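Fucose-binding lectin (PDB 6HTN) binds fucosides such as methyl alpha-L-fucopyranoside as a beta-propeller lectin. Local coordinates at residues 59-71 and 78-90. Sequence-based numbering, arbitrary orientation.
Sequences DSSGQIHIRVYAI and IELCWDKDKWYSG. With MFU (methyl alpha-L-fucopyranoside), chain H; MFU (methyl alpha-L-fucopyranoside), chain G.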
loop_
_atom_site.group_PDB
_atom_site.type_symbol
_atom_site.label_atom_id
_atom_site.label_comp_id
_atom_site.label_asym_id
_atom_site.label_seq_id
_atom_site.Cartn_x
_atom_site.Cartn_y
_atom_site.Cartn_z
ATOM N N ASP A 59 18.086 4.587 -29.334
ATOM C CA ASP A 59 19.493 4.859 -29.737
ATOM C C ASP A 59 19.492 5.432 -31.159
ATOM O O ASP A 59 18.424 5.566 -31.779
ATOM C CB ASP A 59 20.384 3.662 -29.495
ATOM C CG ASP A 59 20.133 2.484 -30.405
ATOM O OD1 ASP A 59 19.605 2.692 -31.556
ATOM O OD2 ASP A 59 20.464 1.373 -29.971
ATOM N N SER A 60 20.676 5.803 -31.635
ATOM C CA SER A 60 20.810 6.521 -32.943
ATOM C C SER A 60 20.402 5.596 -34.092
ATOM O O SER A 60 20.068 6.127 -35.164
ATOM C CB SER A 60 22.205 7.066 -33.117
ATOM O OG SER A 60 23.117 5.991 -33.090
ATOM N N SER A 61 20.382 4.283 -33.898
ATOM C CA SER A 61 19.903 3.325 -34.938
ATOM C C SER A 61 18.384 3.155 -34.903
ATOM O O SER A 61 17.872 2.366 -35.708
ATOM C CB SER A 61 20.598 1.999 -34.799
ATOM O OG SER A 61 20.020 1.215 -33.751
ATOM N N GLY A 62 17.677 3.786 -33.951
ATOM C CA GLY A 62 16.217 3.606 -33.828
ATOM C C GLY A 62 15.835 2.367 -32.989
ATOM O O GLY A 62 14.696 1.986 -33.050
ATOM N N GLN A 63 16.769 1.773 -32.281
ATOM C CA GLN A 63 16.490 0.598 -31.417
ATOM C C GLN A 63 16.006 1.105 -30.056
ATOM O O GLN A 63 16.729 1.914 -29.444
ATOM C CB GLN A 63 17.707 -0.285 -31.247
ATOM C CG GLN A 63 17.511 -1.419 -30.238
ATOM C CD GLN A 63 16.431 -2.403 -30.615
ATOM O OE1 GLN A 63 16.436 -2.990 -31.709
ATOM N NE2 GLN A 63 15.443 -2.596 -29.736
ATOM N N ILE A 64 14.851 0.637 -29.626
ATOM C CA ILE A 64 14.325 0.981 -28.265
ATOM C C ILE A 64 15.091 0.203 -27.229
ATOM O O ILE A 64 15.383 -1.020 -27.376
ATOM C CB ILE A 64 12.813 0.786 -28.202
ATOM C CG1 ILE A 64 12.214 1.395 -26.931
ATOM C CG2 ILE A 64 12.453 -0.688 -28.275
ATOM C CD1 ILE A 64 12.303 2.906 -26.892
ATOM N N HIS A 65 15.371 0.854 -26.091
ATOM C CA HIS A 65 15.938 0.227 -24.894
ATOM C C HIS A 65 14.948 0.513 -23.764
ATOM O O HIS A 65 14.451 1.665 -23.701
ATOM C CB HIS A 65 17.296 0.821 -24.518
ATOM C CG HIS A 65 18.298 0.640 -25.611
ATOM N ND1 HIS A 65 19.287 -0.310 -25.490
ATOM C CD2 HIS A 65 18.448 1.272 -26.796
ATOM C CE1 HIS A 65 20.030 -0.268 -26.632
ATOM N NE2 HIS A 65 19.513 0.658 -27.444
ATOM N N ILE A 66 14.648 -0.497 -22.962
ATOM C CA ILE A 66 13.651 -0.320 -21.877
ATOM C C ILE A 66 14.286 -0.802 -20.586
ATOM O O ILE A 66 15.011 -1.792 -20.545
ATOM C CB ILE A 66 12.352 -1.094 -22.174
ATOM C CG1 ILE A 66 11.769 -0.768 -23.535
ATOM C CG2 ILE A 66 11.344 -0.874 -21.055
ATOM C CD1 ILE A 66 10.604 -1.649 -23.964
ATOM N N ARG A 67 14.011 -0.079 -19.491
ATOM C CA ARG A 67 14.423 -0.506 -18.160
ATOM C C ARG A 67 13.204 -0.430 -17.243
ATOM O O ARG A 67 12.503 0.584 -17.238
ATOM C CB ARG A 67 15.558 0.384 -17.636
ATOM C CG ARG A 67 16.843 0.331 -18.452
ATOM C CD ARG A 67 17.528 -0.994 -18.317
ATOM N NE ARG A 67 18.813 -1.056 -19.056
ATOM C CZ ARG A 67 18.918 -1.361 -20.336
ATOM N NH1 ARG A 67 17.863 -1.614 -21.100
ATOM N NH2 ARG A 67 20.139 -1.395 -20.860
ATOM N N VAL A 68 12.978 -1.509 -16.513
ATOM C CA VAL A 68 11.815 -1.664 -15.609
ATOM C C VAL A 68 12.371 -1.978 -14.228
ATOM O O VAL A 68 13.284 -2.798 -14.093
ATOM C CB VAL A 68 10.912 -2.823 -16.132
ATOM C CG1 VAL A 68 9.782 -3.122 -15.241
ATOM C CG2 VAL A 68 10.405 -2.525 -17.502
ATOM N N TYR A 69 11.825 -1.331 -13.207
ATOM C CA TYR A 69 12.291 -1.406 -11.810
ATOM C C TYR A 69 11.136 -1.768 -10.881
ATOM O O TYR A 69 10.092 -1.108 -10.909
ATOM C CB TYR A 69 12.925 -0.058 -11.396
ATOM C CG TYR A 69 14.087 0.364 -12.263
ATOM C CD1 TYR A 69 15.359 -0.122 -12.008
ATOM C CD2 TYR A 69 13.875 1.135 -13.394
ATOM C CE1 TYR A 69 16.418 0.209 -12.848
ATOM C CE2 TYR A 69 14.911 1.452 -14.249
ATOM C CZ TYR A 69 16.182 0.971 -13.986
ATOM O OH TYR A 69 17.205 1.230 -14.867
ATOM N N ALA A 70 11.323 -2.805 -10.088
ATOM C CA ALA A 70 10.312 -3.279 -9.145
ATOM C C ALA A 70 10.993 -3.754 -7.892
ATOM O O ALA A 70 12.210 -3.810 -7.839
ATOM C CB ALA A 70 9.485 -4.401 -9.759
ATOM N N ILE A 71 10.217 -4.081 -6.879
ATOM C CA ILE A 71 10.743 -4.742 -5.664
ATOM C C ILE A 71 10.630 -6.255 -5.855
ATOM O O ILE A 71 9.541 -6.760 -6.144
ATOM C CB ILE A 71 10.021 -4.259 -4.407
ATOM C CG1 ILE A 71 9.982 -2.730 -4.309
ATOM C CG2 ILE A 71 10.688 -4.901 -3.192
ATOM C CD1 ILE A 71 11.322 -2.071 -4.532
ATOM N N ILE A 78 14.784 -4.829 -8.176
ATOM C CA ILE A 78 15.183 -5.611 -9.372
ATOM C C ILE A 78 15.095 -4.697 -10.580
ATOM O O ILE A 78 14.173 -3.864 -10.670
ATOM C CB ILE A 78 14.339 -6.880 -9.542
ATOM C CG1 ILE A 78 12.863 -6.591 -9.789
ATOM C CG2 ILE A 78 14.517 -7.776 -8.338
ATOM C CD1 ILE A 78 12.078 -7.833 -10.229
ATOM N N GLU A 79 16.056 -4.833 -11.486
ATOM C CA GLU A 79 16.108 -4.085 -12.739
ATOM C C GLU A 79 15.979 -5.105 -13.892
ATOM O O GLU A 79 16.809 -6.006 -13.912
ATOM C CB GLU A 79 17.410 -3.318 -12.846
ATOM C CG GLU A 79 17.557 -2.619 -14.205
ATOM C CD GLU A 79 18.892 -1.919 -14.412
ATOM O OE1 GLU A 79 19.937 -2.527 -14.038
ATOM O OE2 GLU A 79 18.887 -0.803 -15.020
ATOM N N LEU A 80 15.013 -4.913 -14.736
ATOM C CA LEU A 80 14.803 -5.745 -15.948
ATOM C C LEU A 80 15.080 -4.895 -17.184
ATOM O O LEU A 80 14.615 -3.739 -17.302
ATOM C CB LEU A 80 13.411 -6.336 -15.927
ATOM C CG LEU A 80 13.126 -7.149 -14.678
ATOM C CD1 LEU A 80 11.627 -7.426 -14.589
ATOM C CD2 LEU A 80 13.947 -8.433 -14.586
ATOM N N CYS A 81 15.877 -5.447 -18.084
ATOM C CA CYS A 81 16.439 -4.690 -19.223
ATOM C C CYS A 81 16.073 -5.337 -20.563
ATOM O O CYS A 81 16.239 -6.568 -20.691
ATOM C CB CYS A 81 17.951 -4.698 -19.151
ATOM S SG CYS A 81 18.609 -4.180 -17.542
ATOM N N TRP A 82 15.761 -4.508 -21.520
ATOM C CA TRP A 82 15.585 -4.875 -22.944
ATOM C C TRP A 82 16.467 -3.956 -23.769
ATOM O O TRP A 82 16.294 -2.725 -23.698
ATOM C CB TRP A 82 14.143 -4.737 -23.348
ATOM C CG TRP A 82 13.855 -5.054 -24.791
ATOM C CD1 TRP A 82 13.959 -4.234 -25.867
ATOM C CD2 TRP A 82 13.382 -6.325 -25.272
ATOM N NE1 TRP A 82 13.592 -4.922 -27.007
ATOM C CE2 TRP A 82 13.257 -6.198 -26.666
ATOM C CE3 TRP A 82 13.132 -7.546 -24.663
ATOM C CZ2 TRP A 82 12.769 -7.259 -27.443
ATOM C CZ3 TRP A 82 12.655 -8.589 -25.436
ATOM C CH2 TRP A 82 12.495 -8.440 -26.811
ATOM N N ASP A 83 17.325 -4.528 -24.622
ATOM C CA ASP A 83 18.185 -3.750 -25.549
ATOM C C ASP A 83 17.934 -4.119 -27.009
ATOM O O ASP A 83 18.268 -3.318 -27.882
ATOM C CB ASP A 83 19.670 -3.930 -25.228
ATOM C CG ASP A 83 20.074 -3.391 -23.875
ATOM O OD1 ASP A 83 19.628 -2.251 -23.552
ATOM O OD2 ASP A 83 20.874 -4.050 -23.204
ATOM N N LYS A 84 17.371 -5.287 -27.269
ATOM C CA LYS A 84 17.257 -5.740 -28.675
ATOM C C LYS A 84 16.256 -6.875 -28.776
ATOM O O LYS A 84 15.323 -6.714 -29.549
ATOM C CB LYS A 84 18.625 -6.173 -29.204
ATOM C CG LYS A 84 18.620 -6.663 -30.658
ATOM C CD LYS A 84 19.088 -5.703 -31.693
ATOM C CE LYS A 84 18.761 -6.205 -33.093
ATOM N NZ LYS A 84 19.727 -7.216 -33.584
ATOM N N ASP A 85 16.469 -7.943 -28.026
ATOM C CA ASP A 85 15.700 -9.187 -28.313
ATOM C C ASP A 85 15.476 -10.060 -27.095
ATOM O O ASP A 85 14.884 -11.124 -27.282
ATOM C CB ASP A 85 16.430 -9.996 -29.390
ATOM C CG ASP A 85 17.892 -10.281 -29.062
ATOM O OD1 ASP A 85 18.367 -9.939 -27.933
ATOM O OD2 ASP A 85 18.598 -10.783 -29.978
ATOM N N LYS A 86 15.826 -9.633 -25.885
ATOM C CA LYS A 86 15.566 -10.480 -24.708
ATOM C C LYS A 86 15.589 -9.616 -23.443
ATOM O O LYS A 86 16.365 -8.647 -23.369
ATOM C CB LYS A 86 16.569 -11.611 -24.544
ATOM C CG LYS A 86 18.009 -11.201 -24.371
ATOM C CD LYS A 86 19.014 -12.379 -24.589
ATOM N N TRP A 87 14.833 -10.031 -22.453
ATOM C CA TRP A 87 14.890 -9.390 -21.128
ATOM C C TRP A 87 15.974 -10.033 -20.293
ATOM O O TRP A 87 16.073 -11.278 -20.237
ATOM C CB TRP A 87 13.532 -9.513 -20.448
ATOM C CG TRP A 87 12.512 -8.644 -21.085
ATOM C CD1 TRP A 87 11.611 -8.973 -22.029
ATOM C CD2 TRP A 87 12.296 -7.241 -20.821
ATOM N NE1 TRP A 87 10.861 -7.905 -22.396
ATOM C CE2 TRP A 87 11.257 -6.810 -21.643
ATOM C CE3 TRP A 87 12.893 -6.316 -19.942
ATOM C CZ2 TRP A 87 10.779 -5.510 -21.654
ATOM C CZ3 TRP A 87 12.407 -5.038 -19.933
ATOM C CH2 TRP A 87 11.370 -4.622 -20.746
ATOM N N TYR A 88 16.728 -9.223 -19.568
ATOM C CA TYR A 88 17.745 -9.727 -18.634
ATOM C C TYR A 88 17.778 -8.863 -17.374
ATOM O O TYR A 88 17.348 -7.681 -17.400
ATOM C CB TYR A 88 19.104 -9.799 -19.328
ATOM C CG TYR A 88 19.697 -8.465 -19.712
ATOM C CD1 TYR A 88 20.502 -7.772 -18.830
ATOM C CD2 TYR A 88 19.474 -7.902 -20.950
ATOM C CE1 TYR A 88 21.032 -6.540 -19.152
ATOM C CE2 TYR A 88 20.022 -6.685 -21.308
ATOM C CZ TYR A 88 20.820 -6.000 -20.407
ATOM O OH TYR A 88 21.346 -4.782 -20.741
ATOM N N SER A 89 18.277 -9.459 -16.293
ATOM C CA SER A 89 18.419 -8.751 -15.007
ATOM C C SER A 89 19.624 -7.816 -15.084
ATOM O O SER A 89 20.713 -8.262 -15.437
ATOM C CB SER A 89 18.528 -9.715 -13.869
ATOM O OG SER A 89 18.780 -9.026 -12.652
ATOM N N GLY A 90 19.429 -6.527 -14.812
ATOM C CA GLY A 90 20.505 -5.536 -14.866
ATOM C C GLY A 90 21.393 -5.466 -13.653
ATOM O O GLY A 90 21.132 -6.089 -12.629
HETATM C C1 MFU H . 22.959 -2.364 -18.406
HETATM C C2 MFU H . 22.435 -2.580 -16.987
HETATM C C3 MFU H . 22.704 -1.310 -16.185
HETATM C C4 MFU H . 22.012 -0.157 -16.840
HETATM C C5 MFU H . 22.591 -0.003 -18.273
HETATM C C6 MFU H . 21.929 1.139 -19.005
HETATM O O1 MFU H . 24.388 -2.269 -18.272
HETATM O O2 MFU H . 23.129 -3.706 -16.443
HETATM O O3 MFU H . 22.288 -1.528 -14.833
HETATM O O4 MFU H . 20.610 -0.347 -16.984
HETATM O O5 MFU H . 22.299 -1.263 -19.002
HETATM C CM MFU H . 24.914 -1.990 -19.583
HETATM C C1 MFU G . 7.950 -6.368 -28.109
HETATM C C2 MFU G . 7.853 -6.909 -26.680
HETATM C C3 MFU G . 9.125 -6.900 -25.898
HETATM C C4 MFU G . 9.624 -5.466 -25.822
HETATM C C5 MFU G . 9.729 -5.064 -27.304
HETATM C C6 MFU G . 10.147 -3.562 -27.396
HETATM O O1 MFU G . 8.889 -7.237 -28.639
HETATM O O2 MFU G . 7.487 -8.336 -26.754
HETATM O O3 MFU G . 9.002 -7.383 -24.540
HETATM O O4 MFU G . 8.634 -4.585 -25.240
HETATM O O5 MFU G . 8.456 -5.008 -27.958
HETATM C CM MFU G . 9.105 -6.926 -30.042
HETATM O O HOH W 1 13.118 -4.348 -29.885
#
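Two fucoside sites meet at this beta hairpin, and Arg67 and Glu79 from its two strands grip the same sugar, MFU of chain H. Arg67 NE lies 2.8 Å from its O4 and NH2 hydrogen-bonds its O5, while Glu79 takes the O3 hydroxyl on OE1 and the O4 hydroxyl on OE2. Tyr69 OH donates to Glu79 OE2 at 2.6 Å, reaching it on the anti side, tilted somewhat out of the carboxylate plane, so a second-shell tyrosine helps fix the carboxylate. Asp83 meets the guanidinium end-on in the guanidinium plane: Arg67 NH1 and NH2 both converge on Asp83 OD1, NH2 at 2.9 Å on its syn lone pair, and Cys81 covers one guanidinium face. His65 ND1 adds a third donor to Asp83 OD1 at 2.8 Å, nearly straight at 169°, and its NE2 bonds Asp59 OD2; three donors on one oxygen probably keep Asp83 ionised. Strands 64-71 and 78-82 run antiparallel (162°) in the middle of a four-stranded propeller blade, with hydrogen-bonded pairs Ile66-Trp82, Val68-Leu80 and Ala70-Ile78. On the face that carries Ile66 and Trp82 lies the other sugar, MFU of chain G. Trp82, its CG anti to the backbone N (chi1 179°), lays its ring under that fucoside, whose C4 lies over the ring centre, 3.7 Å above the ring plane, a CH-pi stacking geometry. Trp87 presents its edge instead, NE1 donating to the sugar O3 at 2.9 Å, while its CH2 packs against Ile66 CG2 at 3.8 Å. Beside this pocket, one water accepts from both Gln63 NE2 and Trp82 NE1.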